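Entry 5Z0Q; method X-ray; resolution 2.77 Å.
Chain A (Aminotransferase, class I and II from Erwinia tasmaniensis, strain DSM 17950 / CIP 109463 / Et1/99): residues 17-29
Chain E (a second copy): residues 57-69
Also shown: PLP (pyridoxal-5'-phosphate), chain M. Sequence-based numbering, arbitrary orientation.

Chain A, residues 17-29: IDRRHSDSLKWKK
Chain E (57-69) QRVQQGVFGYGVT

Two largely irregular segments from two copies of the protein meet around a single beta bridge, A:Ser24 with E:Gly67, their CA atoms 4.5 Å apart, and together bury 556 Å². The A stretch has no regular secondary structure; the E stretch leaves a helix at its start, makes a type I turn from E:Val59 to E:Gly62, and continues as loop. E:Gly62 sits at phi/psi 101/-34, where a CB would jam against the preceding carbonyl, so glycine suits this exit.

Two backbone hydrogen bonds flank the bridge. E:Val68 N donates to A:Asp23 O at 2.7 Å, and A:Leu25 N donates to E:Tyr66 O at 2.9 Å with a nearly straight angle of 166°. The same carbonyls also accept CA-H contacts: E:Gly67 CA lies 3.1 Å from A:Asp23 O, and A:Ser24 CA 3.3 Å from E:Tyr66 O. To build the bridge, set A:Asp23, A:Ser24 and A:Leu25 at -108/15, -68/128 and -66/-25, against E:Tyr66, E:Gly67 and E:Val68 at -62/136, -111/162 and -94/168. Upstream, A:Arg20 at -141/105 leads through a cis peptide into A:His21 at 55/32, then A:Ser22 at -152/-152.

A:Asp23 works through side chain as well as backbone. Its CB points sideways, but the p rotamer with chi2 near -6° brings OD1 within 3.2 Å of E:Arg58 NH1, a salt bridge. E:Arg58 reaches it from the helix with chi values t, p, t and 92°. Its guanidinium is held in place by a fork on its own chain, E:Arg58 NH1 and NH2 each donating to E:Val63 O at 2.9 Å. The buried arginine thus ties the loop after the turn to the partner's acid.

E:Val63, chi1 t, points toward the A stretch, and its methyls pack against two charged groups: CG1 lies over one face of the A:Arg20 guanidinium, 3.6 Å from NH2, and CG2 is 3.3 Å from OD2 of A:Asp18, which is m with chi2 near 15°. A:Arg20 bends to get there, with chi1 at -20° and chi2 at -115°, both between wells, then -87° and -93°. A:Arg20 NH2 also makes a weak hydrogen bond to A:Ser24 OG at 3.0 Å. A:Ser24, chi1 t, points away overall, and its OG accepts a further weak bond from A:Lys26 N at 3.1 Å. A:Ser22, in p, accepts from A:Ser24 N through OG at 3.1 Å, a local tie in the chain next to the bridge.

Beyond the bridge, E:Val68 (m) is the most covered residue, with 96 Å² under the A stretch. A:Leu25, in t,p, sets CD1 3.7 Å from E:Val68 CG1. A:Lys28 runs extended after chi1 m; its NZ passes 3.8 Å from E:Val68 CG2 and bonds weakly to A:Ser22 O at 3.0 Å.

E:Tyr66 takes m with chi2 at -79°. While its carbonyl serves the bridge, its side-chain end leads away from the A stretch, and E:Tyr66 OH donates to PLP O1P at 2.9 Å, linking this dimer contact to the cofactor.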

# COMPACT_ATOMS: atom_id res chain seq x y z
N ILE A 17 -20.72 14.68 16.84
CA ILE A 17 -19.43 14.60 17.52
C ILE A 17 -19.16 13.14 17.84
O ILE A 17 -19.95 12.48 18.52
CB ILE A 17 -19.41 15.45 18.80
CG1 ILE A 17 -19.44 16.94 18.45
CG2 ILE A 17 -18.18 15.12 19.64
CD1 ILE A 17 -19.18 17.86 19.64
N ASP A 18 -18.03 12.63 17.34
CA ASP A 18 -17.60 11.27 17.60
C ASP A 18 -16.50 11.25 18.66
O ASP A 18 -15.86 12.27 18.94
CB ASP A 18 -17.09 10.60 16.32
CG ASP A 18 -18.08 10.69 15.18
OD1 ASP A 18 -19.03 11.49 15.27
OD2 ASP A 18 -17.92 9.95 14.19
N ARG A 19 -16.30 10.08 19.25
CA ARG A 19 -15.30 9.89 20.29
C ARG A 19 -14.21 8.95 19.78
O ARG A 19 -14.51 7.91 19.19
CB ARG A 19 -15.93 9.33 21.57
CG ARG A 19 -14.95 9.14 22.72
CD ARG A 19 -14.22 10.44 23.05
NE ARG A 19 -12.78 10.33 22.85
CZ ARG A 19 -11.91 11.29 23.14
NH1 ARG A 19 -10.61 11.10 22.93
NH2 ARG A 19 -12.33 12.44 23.64
N ARG A 20 -12.95 9.33 20.01
CA ARG A 20 -11.80 8.55 19.57
C ARG A 20 -10.74 8.60 20.66
O ARG A 20 -10.10 9.64 20.83
CB ARG A 20 -11.23 9.10 18.25
CG ARG A 20 -12.20 9.97 17.44
CD ARG A 20 -12.57 9.34 16.11
NE ARG A 20 -11.61 9.66 15.05
CZ ARG A 20 -11.74 10.68 14.21
NH1 ARG A 20 -12.80 11.48 14.31
NH2 ARG A 20 -10.83 10.91 13.28
N HIS A 21 -10.54 7.52 21.43
CA HIS A 21 -11.28 6.24 21.46
C HIS A 21 -11.40 5.48 20.14
O HIS A 21 -12.39 4.78 19.90
CB HIS A 21 -12.68 6.44 22.06
CG HIS A 21 -12.72 6.32 23.55
ND1 HIS A 21 -13.88 6.42 24.28
CD2 HIS A 21 -11.73 6.10 24.45
CE1 HIS A 21 -13.62 6.27 25.56
NE2 HIS A 21 -12.31 6.08 25.69
N SER A 22 -10.38 5.60 19.29
CA SER A 22 -10.32 4.83 18.05
C SER A 22 -8.86 4.62 17.67
O SER A 22 -7.99 4.61 18.54
CB SER A 22 -11.08 5.53 16.93
OG SER A 22 -10.38 6.67 16.46
N ASP A 23 -8.58 4.47 16.38
CA ASP A 23 -7.22 4.37 15.89
C ASP A 23 -6.78 5.62 15.14
O ASP A 23 -5.76 5.59 14.45
CB ASP A 23 -7.05 3.13 15.00
CG ASP A 23 -8.01 3.12 13.83
OD1 ASP A 23 -8.89 4.00 13.76
OD2 ASP A 23 -7.88 2.22 12.97
N SER A 24 -7.53 6.71 15.27
CA SER A 24 -7.22 7.93 14.53
C SER A 24 -5.92 8.55 15.01
O SER A 24 -5.73 8.77 16.21
CB SER A 24 -8.36 8.94 14.67
OG SER A 24 -8.00 10.20 14.13
N LEU A 25 -5.01 8.83 14.07
CA LEU A 25 -3.78 9.52 14.42
C LEU A 25 -4.05 10.94 14.89
O LEU A 25 -3.26 11.50 15.65
CB LEU A 25 -2.83 9.52 13.21
CG LEU A 25 -1.47 10.22 13.36
CD1 LEU A 25 -0.71 9.66 14.55
CD2 LEU A 25 -0.66 10.07 12.08
N LYS A 26 -5.17 11.52 14.47
CA LYS A 26 -5.49 12.90 14.84
C LYS A 26 -5.72 13.02 16.34
O LYS A 26 -5.14 13.89 17.00
CB LYS A 26 -6.73 13.37 14.07
CG LYS A 26 -7.06 14.84 14.25
CD LYS A 26 -8.24 15.26 13.40
CE LYS A 26 -8.45 16.76 13.44
NZ LYS A 26 -9.60 17.20 12.60
N TRP A 27 -6.57 12.16 16.90
CA TRP A 27 -6.98 12.27 18.30
C TRP A 27 -6.11 11.45 19.25
O TRP A 27 -6.54 11.17 20.37
CB TRP A 27 -8.44 11.86 18.44
CG TRP A 27 -9.39 12.86 17.86
CD1 TRP A 27 -9.75 12.98 16.55
CD2 TRP A 27 -10.09 13.89 18.56
NE1 TRP A 27 -10.64 14.01 16.39
CE2 TRP A 27 -10.86 14.59 17.61
CE3 TRP A 27 -10.13 14.29 19.90
CZ2 TRP A 27 -11.67 15.67 17.96
CZ3 TRP A 27 -10.94 15.36 20.24
CH2 TRP A 27 -11.69 16.04 19.28
N LYS A 28 -4.90 11.07 18.83
CA LYS A 28 -4.00 10.33 19.70
C LYS A 28 -2.64 11.00 19.90
O LYS A 28 -1.90 10.58 20.79
CB LYS A 28 -3.78 8.90 19.17
CG LYS A 28 -4.81 7.91 19.70
CD LYS A 28 -4.51 6.50 19.23
CE LYS A 28 -5.34 5.48 20.00
NZ LYS A 28 -5.16 4.10 19.48
N LYS A 29 -2.30 12.01 19.10
CA LYS A 29 -1.06 12.75 19.34
C LYS A 29 -1.11 13.46 20.68
O LYS A 29 -0.16 13.38 21.47
CB LYS A 29 -0.81 13.74 18.21
CG LYS A 29 0.44 14.59 18.40
CD LYS A 29 0.69 15.49 17.20
CE LYS A 29 1.96 16.30 17.39
NZ LYS A 29 2.27 17.12 16.18
N GLN E 57 -17.48 -4.14 12.54
CA GLN E 57 -17.45 -3.26 13.70
C GLN E 57 -16.63 -2.01 13.41
O GLN E 57 -17.00 -0.91 13.84
CB GLN E 57 -16.88 -4.00 14.92
CG GLN E 57 -17.00 -3.24 16.22
CD GLN E 57 -18.44 -3.02 16.64
OE1 GLN E 57 -19.24 -3.96 16.67
NE2 GLN E 57 -18.79 -1.78 16.97
N ARG E 58 -15.53 -2.16 12.68
CA ARG E 58 -14.72 -1.00 12.31
C ARG E 58 -15.40 -0.18 11.21
O ARG E 58 -15.29 1.05 11.19
CB ARG E 58 -13.33 -1.45 11.86
CG ARG E 58 -12.41 -0.33 11.43
CD ARG E 58 -12.13 0.63 12.57
NE ARG E 58 -11.33 1.78 12.14
CZ ARG E 58 -11.85 2.93 11.72
NH1 ARG E 58 -11.05 3.92 11.35
NH2 ARG E 58 -13.16 3.08 11.66
N VAL E 59 -16.11 -0.84 10.30
CA VAL E 59 -16.80 -0.12 9.23
C VAL E 59 -17.95 0.69 9.80
O VAL E 59 -18.19 1.83 9.38
CB VAL E 59 -17.27 -1.10 8.14
CG1 VAL E 59 -18.18 -0.40 7.15
CG2 VAL E 59 -16.08 -1.72 7.42
N GLN E 60 -18.67 0.14 10.78
CA GLN E 60 -19.82 0.84 11.34
C GLN E 60 -19.43 2.01 12.22
O GLN E 60 -20.30 2.81 12.57
CB GLN E 60 -20.70 -0.14 12.12
CG GLN E 60 -22.16 0.27 12.21
CD GLN E 60 -22.83 0.38 10.84
OE1 GLN E 60 -22.38 -0.23 9.86
NE2 GLN E 60 -23.90 1.15 10.77
N GLN E 61 -18.15 2.14 12.58
CA GLN E 61 -17.71 3.33 13.31
C GLN E 61 -17.87 4.59 12.46
O GLN E 61 -18.17 5.66 13.00
CB GLN E 61 -16.26 3.18 13.76
CG GLN E 61 -16.06 2.12 14.84
CD GLN E 61 -14.63 2.08 15.35
OE1 GLN E 61 -13.79 2.88 14.96
NE2 GLN E 61 -14.36 1.13 16.25
N GLY E 62 -17.68 4.48 11.14
CA GLY E 62 -18.02 5.52 10.21
C GLY E 62 -16.84 6.35 9.72
O GLY E 62 -16.84 6.78 8.56
N VAL E 63 -15.85 6.60 10.58
CA VAL E 63 -14.75 7.50 10.27
C VAL E 63 -13.56 6.68 9.77
O VAL E 63 -13.14 5.73 10.42
CB VAL E 63 -14.36 8.34 11.50
CG1 VAL E 63 -13.28 9.34 11.13
CG2 VAL E 63 -15.58 9.05 12.06
N PHE E 64 -13.03 7.07 8.61
CA PHE E 64 -11.92 6.35 8.00
C PHE E 64 -10.74 7.28 7.74
O PHE E 64 -10.16 7.26 6.65
CB PHE E 64 -12.36 5.67 6.71
CG PHE E 64 -13.52 4.72 6.89
CD1 PHE E 64 -13.32 3.44 7.35
CD2 PHE E 64 -14.81 5.13 6.59
CE1 PHE E 64 -14.38 2.57 7.52
CE2 PHE E 64 -15.88 4.27 6.75
CZ PHE E 64 -15.66 2.99 7.22
N GLY E 65 -10.38 8.09 8.73
CA GLY E 65 -9.24 8.97 8.62
C GLY E 65 -7.94 8.22 8.84
O GLY E 65 -7.89 6.99 8.92
N TYR E 66 -6.86 8.99 8.94
CA TYR E 66 -5.53 8.41 9.12
C TYR E 66 -5.46 7.63 10.43
O TYR E 66 -5.94 8.08 11.47
CB TYR E 66 -4.46 9.51 9.10
CG TYR E 66 -4.30 10.18 7.76
CD1 TYR E 66 -3.57 9.58 6.75
CD2 TYR E 66 -4.87 11.42 7.51
CE1 TYR E 66 -3.41 10.19 5.52
CE2 TYR E 66 -4.72 12.04 6.28
CZ TYR E 66 -3.99 11.42 5.29
OH TYR E 66 -3.84 12.03 4.07
N GLY E 67 -4.85 6.45 10.37
CA GLY E 67 -4.80 5.58 11.52
C GLY E 67 -3.41 5.41 12.11
O GLY E 67 -2.41 5.71 11.46
N VAL E 68 -3.35 4.93 13.35
CA VAL E 68 -2.07 4.68 14.01
C VAL E 68 -1.68 3.22 13.80
O VAL E 68 -2.49 2.41 13.34
CB VAL E 68 -2.13 5.01 15.51
CG1 VAL E 68 -2.30 6.51 15.72
CG2 VAL E 68 -3.26 4.24 16.19
N THR E 69 -0.44 2.89 14.13
CA THR E 69 -0.01 1.50 14.10
C THR E 69 -0.76 0.70 15.16
O THR E 69 -0.82 1.10 16.32
CB THR E 69 1.50 1.41 14.33
OG1 THR E 69 2.19 2.09 13.28
CG2 THR E 69 1.95 -0.05 14.37
N1 PLP M . -1.62 15.52 -1.19
C2 PLP M . -1.90 16.65 -0.46
C2A PLP M . -1.54 18.00 -1.01
C3 PLP M . -2.53 16.55 0.77
O3 PLP M . -2.81 17.68 1.49
C4 PLP M . -2.87 15.30 1.27
C4A PLP M . -3.70 15.19 2.52
C5 PLP M . -2.58 14.16 0.53
C6 PLP M . -1.95 14.27 -0.70
C5A PLP M . -2.95 12.80 1.09
O4P PLP M . -2.16 11.78 0.52
P PLP M . -2.18 10.31 1.16
O1P PLP M . -1.98 10.40 2.65
O2P PLP M . -1.09 9.46 0.55
O3P PLP M . -3.53 9.68 0.87